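Local coordinates for protein telomerase reverse transcriptase (Takifugu rubripes, PDB 4LMO) that forms the RNA-binding domain of the telomerase catalytic subunit, a reverse transcriptase that extends chromosome ends by copying a template within its RNA component, at residues 119-131 against 145-157. Residues are numbered along the deposited sequence; the frame is centred on the assembly and turned at random.
Sequences SHRVYLFVRECLL and RLLYFARVRFFLR
Tyr123 lies as a knob among Phe149, Val152, Arg153 and Leu156, its ring reaching over to the facing helix because CG stands anti to the backbone N (chi1 169°). Followed outward, its CB meets CD1 of Leu156 at 3.9 Å. CG and CD2 then take the CD methylene of Arg153, which sits over one ring face, 3.9 Å from the centroid in a CH-pi contact, while CB of Arg127 backs the opposite face. CD1 rests against CA of Arg153, with CG1 of Val152 at the ring edge, and CE1 lies 3.3 Å from the carbonyl O of Phe149. Finally, the hydroxyl OH arrives 3.6 Å from CB of Phe149. A long flat side chain suits this place, since it reaches residues on two successive turns of the partner helix, from Leu156 at its CB to Phe149 at its hydroxyl; an alanine here would probably open a gap between the helices and leave the Arg153 methylene without its aromatic face.

Phe149 returns the favour as a knob among Tyr123, Arg127, Leu130 and Leu131. Leu131 CG meets its ring at the edge, in plane, whereas CG of Arg127 touches CD2 at 3.6 Å and CD1 of Leu130 touches CE1 at 3.7 Å. Arginine serves well at the margin, where Arg127 lends its aliphatic stem to the ring. On the buried side small branched residues fit, as where CG1 of Val126 meets CG1 of Val152 at 3.8 Å; helix 191-220 covers this flank, with Val213 against Val126. Reciprocal knobs-into-holes packing thus joins two near-antiparallel helices, their axes approaching to 9.0 Å with N-to-C directions 145° apart, within the largely helical telomerase RNA-binding domain.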
loop_
_atom_site.group_PDB
_atom_site.type_symbol
_atom_site.label_atom_id
_atom_site.label_comp_id
_atom_site.label_asym_id
_atom_site.label_seq_id
_atom_site.Cartn_x
_atom_site.Cartn_y
_atom_site.Cartn_z
ATOM N N SER A 119 6.351 -11.350 10.164
ATOM C CA SER A 119 6.416 -10.784 8.808
ATOM C C SER A 119 5.682 -11.615 7.753
ATOM O O SER A 119 5.198 -11.075 6.756
ATOM C CB SER A 119 7.870 -10.559 8.386
ATOM O OG SER A 119 8.609 -11.766 8.449
ATOM N N HIS A 120 5.605 -12.924 7.989
ATOM C CA HIS A 120 4.898 -13.857 7.111
ATOM C C HIS A 120 3.405 -13.670 7.166
ATOM O O HIS A 120 2.711 -13.887 6.170
ATOM C CB HIS A 120 5.274 -15.299 7.452
ATOM C CG HIS A 120 5.115 -15.646 8.914
ATOM N ND1 HIS A 120 4.181 -16.505 9.355
ATOM C CD2 HIS A 120 5.813 -15.211 10.038
ATOM C CE1 HIS A 120 4.274 -16.618 10.694
ATOM N NE2 HIS A 120 5.271 -15.825 11.111
ATOM N N ARG A 121 2.905 -13.269 8.334
ATOM C CA ARG A 121 1.494 -12.921 8.526
ATOM C C ARG A 121 1.164 -11.585 7.870
ATOM O O ARG A 121 0.108 -11.427 7.260
ATOM C CB ARG A 121 1.162 -12.851 10.018
ATOM C CG ARG A 121 1.158 -14.197 10.709
ATOM C CD ARG A 121 -0.150 -14.902 10.437
ATOM N NE ARG A 121 0.029 -16.335 10.269
ATOM C CZ ARG A 121 -0.943 -17.177 9.939
ATOM N NH1 ARG A 121 -2.182 -16.733 9.739
ATOM N NH2 ARG A 121 -0.672 -18.469 9.810
ATOM N N VAL A 122 2.075 -10.627 8.011
ATOM C CA VAL A 122 1.945 -9.324 7.366
ATOM C C VAL A 122 1.959 -9.499 5.846
ATOM O O VAL A 122 1.274 -8.769 5.122
ATOM C CB VAL A 122 3.042 -8.342 7.837
ATOM C CG1 VAL A 122 3.007 -7.049 7.034
ATOM C CG2 VAL A 122 2.880 -8.049 9.322
ATOM N N TYR A 123 2.718 -10.485 5.370
ATOM C CA TYR A 123 2.675 -10.853 3.957
ATOM C C TYR A 123 1.296 -11.368 3.528
ATOM O O TYR A 123 0.768 -10.934 2.506
ATOM C CB TYR A 123 3.764 -11.869 3.593
ATOM C CG TYR A 123 3.565 -12.458 2.216
ATOM C CD1 TYR A 123 3.826 -11.704 1.070
ATOM C CD2 TYR A 123 3.084 -13.757 2.056
ATOM C CE1 TYR A 123 3.627 -12.231 -0.197
ATOM C CE2 TYR A 123 2.878 -14.294 0.794
ATOM C CZ TYR A 123 3.150 -13.527 -0.328
ATOM O OH TYR A 123 2.951 -14.058 -1.581
ATOM N N LEU A 124 0.725 -12.296 4.295
ATOM C CA LEU A 124 -0.563 -12.894 3.938
ATOM C C LEU A 124 -1.662 -11.837 3.811
ATOM O O LEU A 124 -2.426 -11.843 2.844
ATOM C CB LEU A 124 -0.963 -13.988 4.935
ATOM C CG LEU A 124 -0.101 -15.255 4.979
ATOM C CD1 LEU A 124 -0.447 -16.093 6.203
ATOM C CD2 LEU A 124 -0.233 -16.077 3.701
ATOM N N PHE A 125 -1.723 -10.927 4.782
ATOM C CA PHE A 125 -2.638 -9.787 4.731
ATOM C C PHE A 125 -2.416 -8.929 3.485
ATOM O O PHE A 125 -3.357 -8.644 2.745
ATOM C CB PHE A 125 -2.512 -8.921 5.989
ATOM C CG PHE A 125 -3.115 -7.549 5.842
ATOM C CD1 PHE A 125 -4.496 -7.385 5.742
ATOM C CD2 PHE A 125 -2.302 -6.419 5.792
ATOM C CE1 PHE A 125 -5.050 -6.123 5.599
ATOM C CE2 PHE A 125 -2.852 -5.156 5.653
ATOM C CZ PHE A 125 -4.228 -5.007 5.560
ATOM N N VAL A 126 -1.169 -8.523 3.264
ATOM C CA VAL A 126 -0.808 -7.700 2.111
ATOM C C VAL A 126 -1.068 -8.438 0.793
ATOM O O VAL A 126 -1.483 -7.828 -0.196
ATOM C CB VAL A 126 0.652 -7.194 2.227
ATOM C CG1 VAL A 126 1.332 -7.091 0.867
ATOM C CG2 VAL A 126 0.688 -5.862 2.961
ATOM N N ARG A 127 -0.846 -9.753 0.804
ATOM C CA ARG A 127 -1.090 -10.603 -0.360
ATOM C C ARG A 127 -2.571 -10.646 -0.718
ATOM O O ARG A 127 -2.931 -10.536 -1.893
ATOM C CB ARG A 127 -0.579 -12.024 -0.111
ATOM C CG ARG A 127 -0.479 -12.877 -1.365
ATOM C CD ARG A 127 -0.415 -14.356 -1.031
ATOM N NE ARG A 127 -1.712 -14.873 -0.595
ATOM C CZ ARG A 127 -1.900 -16.068 -0.039
ATOM N NH1 ARG A 127 -0.876 -16.890 0.164
ATOM N NH2 ARG A 127 -3.119 -16.443 0.319
ATOM N N GLU A 128 -3.420 -10.811 0.297
ATOM C CA GLU A 128 -4.871 -10.846 0.102
ATOM C C GLU A 128 -5.410 -9.501 -0.372
ATOM O O GLU A 128 -6.360 -9.449 -1.156
ATOM C CB GLU A 128 -5.595 -11.286 1.382
ATOM C CG GLU A 128 -5.366 -12.739 1.788
ATOM C CD GLU A 128 -5.630 -13.728 0.666
ATOM O OE1 GLU A 128 -6.648 -13.592 -0.044
ATOM O OE2 GLU A 128 -4.813 -14.654 0.493
ATOM N N CYS A 129 -4.800 -8.420 0.112
ATOM C CA CYS A 129 -5.137 -7.072 -0.330
ATOM C C CYS A 129 -4.821 -6.868 -1.812
ATOM O O CYS A 129 -5.626 -6.292 -2.543
ATOM C CB CYS A 129 -4.413 -6.028 0.519
ATOM S SG CYS A 129 -5.032 -5.897 2.210
ATOM N N LEU A 130 -3.655 -7.348 -2.248
ATOM C CA LEU A 130 -3.257 -7.266 -3.657
ATOM C C LEU A 130 -4.232 -8.005 -4.573
ATOM O O LEU A 130 -4.556 -7.523 -5.660
ATOM C CB LEU A 130 -1.832 -7.794 -3.861
ATOM C CG LEU A 130 -0.673 -6.939 -3.338
ATOM C CD1 LEU A 130 0.572 -7.787 -3.145
ATOM C CD2 LEU A 130 -0.389 -5.754 -4.254
ATOM N N LEU A 131 -4.701 -9.166 -4.119
ATOM C CA LEU A 131 -5.657 -9.978 -4.874
ATOM C C LEU A 131 -7.053 -9.358 -4.945
ATOM O O LEU A 131 -7.741 -9.489 -5.958
ATOM C CB LEU A 131 -5.741 -11.393 -4.289
ATOM C CG LEU A 131 -4.600 -12.376 -4.575
ATOM C CD1 LEU A 131 -4.756 -13.630 -3.726
ATOM C CD2 LEU A 131 -4.529 -12.738 -6.053
ATOM N N ARG A 145 2.286 -11.880 -11.795
ATOM C CA ARG A 145 1.711 -11.712 -10.460
ATOM C C ARG A 145 2.476 -12.536 -9.422
ATOM O O ARG A 145 2.728 -12.064 -8.312
ATOM C CB ARG A 145 0.223 -12.080 -10.440
ATOM C CG ARG A 145 -0.507 -11.553 -9.211
ATOM C CD ARG A 145 -1.838 -12.242 -8.964
ATOM N NE ARG A 145 -1.661 -13.607 -8.472
ATOM C CZ ARG A 145 -2.019 -14.698 -9.142
ATOM N NH1 ARG A 145 -2.595 -14.587 -10.331
ATOM N NH2 ARG A 145 -1.815 -15.899 -8.618
ATOM N N LEU A 146 2.845 -13.760 -9.796
ATOM C CA LEU A 146 3.541 -14.676 -8.893
ATOM C C LEU A 146 4.978 -14.248 -8.597
ATOM O O LEU A 146 5.431 -14.356 -7.456
ATOM C CB LEU A 146 3.508 -16.110 -9.433
ATOM C CG LEU A 146 2.174 -16.865 -9.355
ATOM C CD1 LEU A 146 2.231 -18.140 -10.184
ATOM C CD2 LEU A 146 1.782 -17.172 -7.914
ATOM N N LEU A 147 5.686 -13.766 -9.617
ATOM C CA LEU A 147 7.028 -13.210 -9.425
ATOM C C LEU A 147 7.004 -12.013 -8.479
ATOM O O LEU A 147 7.891 -11.862 -7.632
ATOM C CB LEU A 147 7.656 -12.790 -10.758
ATOM C CG LEU A 147 8.676 -13.733 -11.396
ATOM C CD1 LEU A 147 9.182 -13.136 -12.698
ATOM C CD2 LEU A 147 9.841 -14.017 -10.458
ATOM N N TYR A 148 5.983 -11.175 -8.631
ATOM C CA TYR A 148 5.858 -9.974 -7.825
ATOM C C TYR A 148 5.488 -10.305 -6.382
ATOM O O TYR A 148 6.002 -9.683 -5.452
ATOM C CB TYR A 148 4.846 -9.007 -8.440
ATOM C CG TYR A 148 4.894 -7.633 -7.818
ATOM C CD1 TYR A 148 5.824 -6.685 -8.247
ATOM C CD2 TYR A 148 4.021 -7.285 -6.787
ATOM C CE1 TYR A 148 5.875 -5.425 -7.673
ATOM C CE2 TYR A 148 4.064 -6.027 -6.207
ATOM C CZ TYR A 148 4.992 -5.104 -6.652
ATOM O OH TYR A 148 5.036 -3.859 -6.075
ATOM N N PHE A 149 4.605 -11.286 -6.204
ATOM C CA PHE A 149 4.208 -11.747 -4.872
ATOM C C PHE A 149 5.411 -12.298 -4.108
ATOM O O PHE A 149 5.527 -12.107 -2.895
ATOM C CB PHE A 149 3.102 -12.804 -4.978
ATOM C CG PHE A 149 1.713 -12.234 -5.142
ATOM C CD1 PHE A 149 1.510 -10.939 -5.621
ATOM C CD2 PHE A 149 0.598 -13.010 -4.838
ATOM C CE1 PHE A 149 0.230 -10.429 -5.774
ATOM C CE2 PHE A 149 -0.683 -12.503 -4.991
ATOM C CZ PHE A 149 -0.868 -11.213 -5.461
ATOM N N ALA A 150 6.308 -12.968 -4.832
ATOM C CA ALA A 150 7.554 -13.479 -4.259
ATOM C C ALA A 150 8.503 -12.346 -3.876
ATOM O O ALA A 150 9.254 -12.463 -2.908
ATOM C CB ALA A 150 8.231 -14.437 -5.227
ATOM N N ARG A 151 8.462 -11.254 -4.641
ATOM C CA ARG A 151 9.297 -10.081 -4.374
ATOM C C ARG A 151 8.841 -9.358 -3.116
ATOM O O ARG A 151 9.659 -8.859 -2.350
ATOM C CB ARG A 151 9.287 -9.115 -5.564
ATOM C CG ARG A 151 9.828 -9.707 -6.856
ATOM C CD ARG A 151 11.342 -9.812 -6.846
ATOM N NE ARG A 151 11.836 -10.912 -7.673
ATOM C CZ ARG A 151 11.855 -10.923 -9.005
ATOM N NH1 ARG A 151 11.383 -9.897 -9.706
ATOM N NH2 ARG A 151 12.343 -11.978 -9.642
ATOM N N VAL A 152 7.527 -9.309 -2.919
ATOM C CA VAL A 152 6.932 -8.723 -1.723
ATOM C C VAL A 152 7.263 -9.574 -0.489
ATOM O O VAL A 152 7.631 -9.036 0.559
ATOM C CB VAL A 152 5.407 -8.531 -1.899
ATOM C CG1 VAL A 152 4.752 -8.065 -0.606
ATOM C CG2 VAL A 152 5.133 -7.535 -3.018
ATOM N N ARG A 153 7.154 -10.898 -0.633
ATOM C CA ARG A 153 7.485 -11.837 0.439
ATOM C C ARG A 153 8.915 -11.636 0.935
ATOM O O ARG A 153 9.148 -11.506 2.141
ATOM C CB ARG A 153 7.281 -13.290 -0.015
ATOM C CG ARG A 153 7.703 -14.342 1.008
ATOM C CD ARG A 153 6.784 -14.339 2.220
ATOM N NE ARG A 153 7.334 -15.061 3.369
ATOM C CZ ARG A 153 7.798 -14.482 4.476
ATOM N NH1 ARG A 153 7.800 -13.159 4.598
ATOM N NH2 ARG A 153 8.262 -15.229 5.468
ATOM N N PHE A 154 9.859 -11.610 -0.005
ATOM C CA PHE A 154 11.262 -11.359 0.308
ATOM C C PHE A 154 11.444 -9.996 0.974
ATOM O O PHE A 154 12.159 -9.877 1.969
ATOM C CB PHE A 154 12.129 -11.462 -0.956
ATOM C CG PHE A 154 13.564 -11.070 -0.739
ATOM C CD1 PHE A 154 14.474 -11.976 -0.202
ATOM C CD2 PHE A 154 14.005 -9.788 -1.056
ATOM C CE1 PHE A 154 15.795 -11.615 0.010
ATOM C CE2 PHE A 154 15.325 -9.420 -0.846
ATOM C CZ PHE A 154 16.219 -10.335 -0.311
ATOM N N PHE A 155 10.788 -8.981 0.415
ATOM C CA PHE A 155 10.870 -7.611 0.913
ATOM C C PHE A 155 10.409 -7.500 2.369
ATOM O O PHE A 155 11.083 -6.877 3.191
ATOM C CB PHE A 155 10.060 -6.678 0.007
ATOM C CG PHE A 155 10.074 -5.239 0.437
ATOM C CD1 PHE A 155 11.184 -4.433 0.198
ATOM C CD2 PHE A 155 8.969 -4.680 1.066
ATOM C CE1 PHE A 155 11.192 -3.103 0.587
ATOM C CE2 PHE A 155 8.971 -3.351 1.457
ATOM C CZ PHE A 155 10.082 -2.561 1.215
ATOM N N LEU A 156 9.270 -8.117 2.677
ATOM C CA LEU A 156 8.714 -8.099 4.031
ATOM C C LEU A 156 9.521 -8.953 5.008
ATOM O O LEU A 156 9.625 -8.622 6.190
ATOM C CB LEU A 156 7.241 -8.526 4.024
ATOM C CG LEU A 156 6.260 -7.564 3.343
ATOM C CD1 LEU A 156 4.876 -8.184 3.249
ATOM C CD2 LEU A 156 6.199 -6.214 4.051
ATOM N N ARG A 157 10.093 -10.045 4.502
ATOM C CA ARG A 157 10.948 -10.923 5.299
ATOM C C ARG A 157 12.269 -10.245 5.660
ATOM O O ARG A 157 12.751 -10.371 6.788
ATOM C CB ARG A 157 11.187 -12.242 4.554
ATOM C CG ARG A 157 12.490 -12.961 4.876
ATOM C CD ARG A 157 12.579 -14.271 4.115
ATOM N NE ARG A 157 11.789 -15.315 4.764
ATOM C CZ ARG A 157 11.153 -16.294 4.128
ATOM N NH1 ARG A 157 11.187 -16.380 2.804
ATOM N NH2 ARG A 157 10.468 -17.187 4.825
#